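Local coordinates for protein lipoxygenase (Cyanothece sp., PDB 5EK8) that probably oxygenates polyunsaturated fatty acids as a non-heme iron 9R-lipoxygenase, at residues A[120-125]-A[132-137]. Sequence-based numbering, arbitrary orientation.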
loop_
_atom_site.group_PDB
_atom_site.type_symbol
_atom_site.label_atom_id
_atom_site.label_comp_id
_atom_site.label_asym_id
_atom_site.label_seq_id
_atom_site.Cartn_x
_atom_site.Cartn_y
_atom_site.Cartn_z
ATOM N N ILE A 120 -15.559 -6.945 -20.601
ATOM C CA ILE A 120 -15.005 -8.099 -19.907
ATOM C C ILE A 120 -13.577 -7.875 -19.397
ATOM O O ILE A 120 -12.672 -7.521 -20.155
ATOM C CB ILE A 120 -15.013 -9.344 -20.826
ATOM C CG1 ILE A 120 -16.423 -9.603 -21.356
ATOM C CG2 ILE A 120 -14.489 -10.572 -20.088
ATOM C CD1 ILE A 120 -17.439 -9.849 -20.266
ATOM N N ASP A 121 -13.403 -8.102 -18.100
ATOM C CA ASP A 121 -12.110 -8.056 -17.427
ATOM C C ASP A 121 -11.510 -9.458 -17.413
ATOM O O ASP A 121 -12.209 -10.419 -17.731
ATOM C CB ASP A 121 -12.292 -7.542 -15.999
ATOM C CG ASP A 121 -11.133 -6.712 -15.518
ATOM O OD1 ASP A 121 -9.979 -7.043 -15.862
ATOM O OD2 ASP A 121 -11.383 -5.732 -14.784
ATOM N N ASN A 122 -10.237 -9.588 -17.045
ATOM C CA ASN A 122 -9.677 -10.912 -16.757
ATOM C C ASN A 122 -8.330 -10.900 -16.032
ATOM O O ASN A 122 -7.492 -10.029 -16.255
ATOM C CB ASN A 122 -9.548 -11.741 -18.047
ATOM C CG ASN A 122 -8.393 -11.307 -18.913
ATOM O OD1 ASN A 122 -7.264 -11.770 -18.743
ATOM N ND2 ASN A 122 -8.669 -10.429 -19.867
ATOM N N ARG A 123 -8.145 -11.881 -15.154
ATOM C CA ARG A 123 -6.877 -12.110 -14.477
ATOM C C ARG A 123 -6.150 -13.289 -15.118
ATOM O O ARG A 123 -6.782 -14.231 -15.600
ATOM C CB ARG A 123 -7.105 -12.378 -12.991
ATOM C CG ARG A 123 -8.002 -11.367 -12.314
ATOM C CD ARG A 123 -8.202 -11.696 -10.839
ATOM N NE ARG A 123 -8.828 -10.586 -10.126
ATOM C CZ ARG A 123 -9.154 -10.602 -8.837
ATOM N NH1 ARG A 123 -9.720 -9.538 -8.285
ATOM N NH2 ARG A 123 -8.917 -11.679 -8.099
ATOM N N VAL A 124 -4.824 -13.241 -15.124
ATOM C CA VAL A 124 -4.045 -14.323 -15.708
ATOM C C VAL A 124 -3.417 -15.181 -14.618
ATOM O O VAL A 124 -2.814 -14.670 -13.678
ATOM C CB VAL A 124 -2.946 -13.793 -16.644
ATOM C CG1 VAL A 124 -2.239 -14.951 -17.341
ATOM C CG2 VAL A 124 -3.548 -12.849 -17.668
ATOM N N THR A 125 -3.580 -16.492 -14.757
ATOM C CA THR A 125 -3.052 -17.460 -13.807
ATOM C C THR A 125 -2.146 -18.435 -14.562
ATOM O O THR A 125 -2.349 -18.674 -15.749
ATOM C CB THR A 125 -4.210 -18.198 -13.078
ATOM O OG1 THR A 125 -4.694 -17.383 -12.003
ATOM C CG2 THR A 125 -3.775 -19.543 -12.514
ATOM N N PRO A 132 -0.315 -19.749 -19.333
ATOM C CA PRO A 132 -1.290 -18.739 -18.898
ATOM C C PRO A 132 -2.726 -19.258 -18.842
ATOM O O PRO A 132 -3.178 -19.935 -19.766
ATOM C CB PRO A 132 -1.162 -17.641 -19.964
ATOM C CG PRO A 132 0.170 -17.861 -20.594
ATOM C CD PRO A 132 0.383 -19.341 -20.565
ATOM N N VAL A 133 -3.428 -18.938 -17.758
ATOM C CA VAL A 133 -4.849 -19.247 -17.637
ATOM C C VAL A 133 -5.647 -17.956 -17.498
ATOM O O VAL A 133 -5.445 -17.188 -16.556
ATOM C CB VAL A 133 -5.138 -20.166 -16.435
ATOM C CG1 VAL A 133 -6.641 -20.304 -16.209
ATOM C CG2 VAL A 133 -4.494 -21.526 -16.651
ATOM N N TYR A 134 -6.549 -17.726 -18.446
ATOM C CA TYR A 134 -7.323 -16.491 -18.492
ATOM C C TYR A 134 -8.701 -16.662 -17.856
ATOM O O TYR A 134 -9.518 -17.462 -18.309
ATOM C CB TYR A 134 -7.459 -16.007 -19.939
ATOM C CG TYR A 134 -6.163 -15.505 -20.541
ATOM C CD1 TYR A 134 -5.781 -14.175 -20.401
ATOM C CD2 TYR A 134 -5.319 -16.359 -21.242
ATOM C CE1 TYR A 134 -4.599 -13.706 -20.946
ATOM C CE2 TYR A 134 -4.131 -15.901 -21.791
ATOM C CZ TYR A 134 -3.775 -14.571 -21.641
ATOM O OH TYR A 134 -2.595 -14.100 -22.181
ATOM N N THR A 135 -8.951 -15.893 -16.803
ATOM C CA THR A 135 -10.199 -15.994 -16.060
ATOM C C THR A 135 -10.999 -14.702 -16.151
ATOM O O THR A 135 -10.616 -13.688 -15.573
ATOM C CB THR A 135 -9.933 -16.313 -14.588
ATOM O OG1 THR A 135 -8.898 -17.301 -14.494
ATOM C CG2 THR A 135 -11.199 -16.819 -13.921
ATOM N N ASN A 136 -12.119 -14.752 -16.868
ATOM C CA ASN A 136 -12.900 -13.551 -17.161
ATOM C C ASN A 136 -13.719 -13.042 -15.983
ATOM O O ASN A 136 -13.954 -13.759 -15.008
ATOM C CB ASN A 136 -13.839 -13.798 -18.345
ATOM C CG ASN A 136 -13.096 -14.105 -19.631
ATOM O OD1 ASN A 136 -11.880 -13.922 -19.716
ATOM N ND2 ASN A 136 -13.829 -14.564 -20.648
ATOM N N ARG A 137 -14.152 -11.791 -16.099
ATOM C CA ARG A 137 -14.980 -11.119 -15.105
ATOM C C ARG A 137 -15.735 -9.992 -15.804
ATOM O O ARG A 137 -15.163 -9.275 -16.627
ATOM C CB ARG A 137 -14.126 -10.570 -13.958
ATOM C CG ARG A 137 -14.801 -9.480 -13.136
ATOM C CD ARG A 137 -13.778 -8.490 -12.575
ATOM N NE ARG A 137 -14.430 -7.308 -12.015
ATOM C CZ ARG A 137 -14.489 -6.122 -12.615
ATOM N NH1 ARG A 137 -13.914 -5.936 -13.793
ATOM N NH2 ARG A 137 -15.118 -5.115 -12.028
#
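Asp121, Arg123 and Thr125 pair with Arg137, Thr135 and Val133 as the hydrogen-bonded positions of an antiparallel two-strand contact, whose axes approach to 4.2 Å with the strand directions 148° apart. Asn122 with Asn136 and Val124 with Tyr134 are the non-hydrogen-bonded pairs, on the other face. In the first pair the side chains of Asp121 and Arg137 run side by side, pointing the same way, and OD2 of Asp121 forms a salt bridge with NH1 of Arg137 at 2.7 Å. The bridge joins one oxygen to one nitrogen, with the carboxylate and guanidinium planes 74° apart; Tyr162 adds a weak hydrogen bond to the same oxygen. Arg123, on the same face, turns to a salt bridge from NH1 to Asp184. On the other face Asn122 OD1 lies in the plane of the Tyr134 ring, at its edge, 3.3 Å from CD1. The Val124 methyls lie over one face of this ring, CG2 meeting Tyr134 CE1 at 3.5 Å, and CG1, anti to the backbone N (chi1 -175°), reaches Pro132 CB at 3.9 Å. An alanine at Val124 would probably leave Pro132 CB and the Tyr134 ring without these methyl contacts, opening a gap over that face of the ring. Ile120 CG2 packs on Asn136 CB at 3.7 Å. Val124 also touches Arg384 and Leu385 of helix 383-391. The arrangement is a beta hairpin, with strand 132-143 at the sheet edge, consistent with the PLAT domain of lipoxygenases.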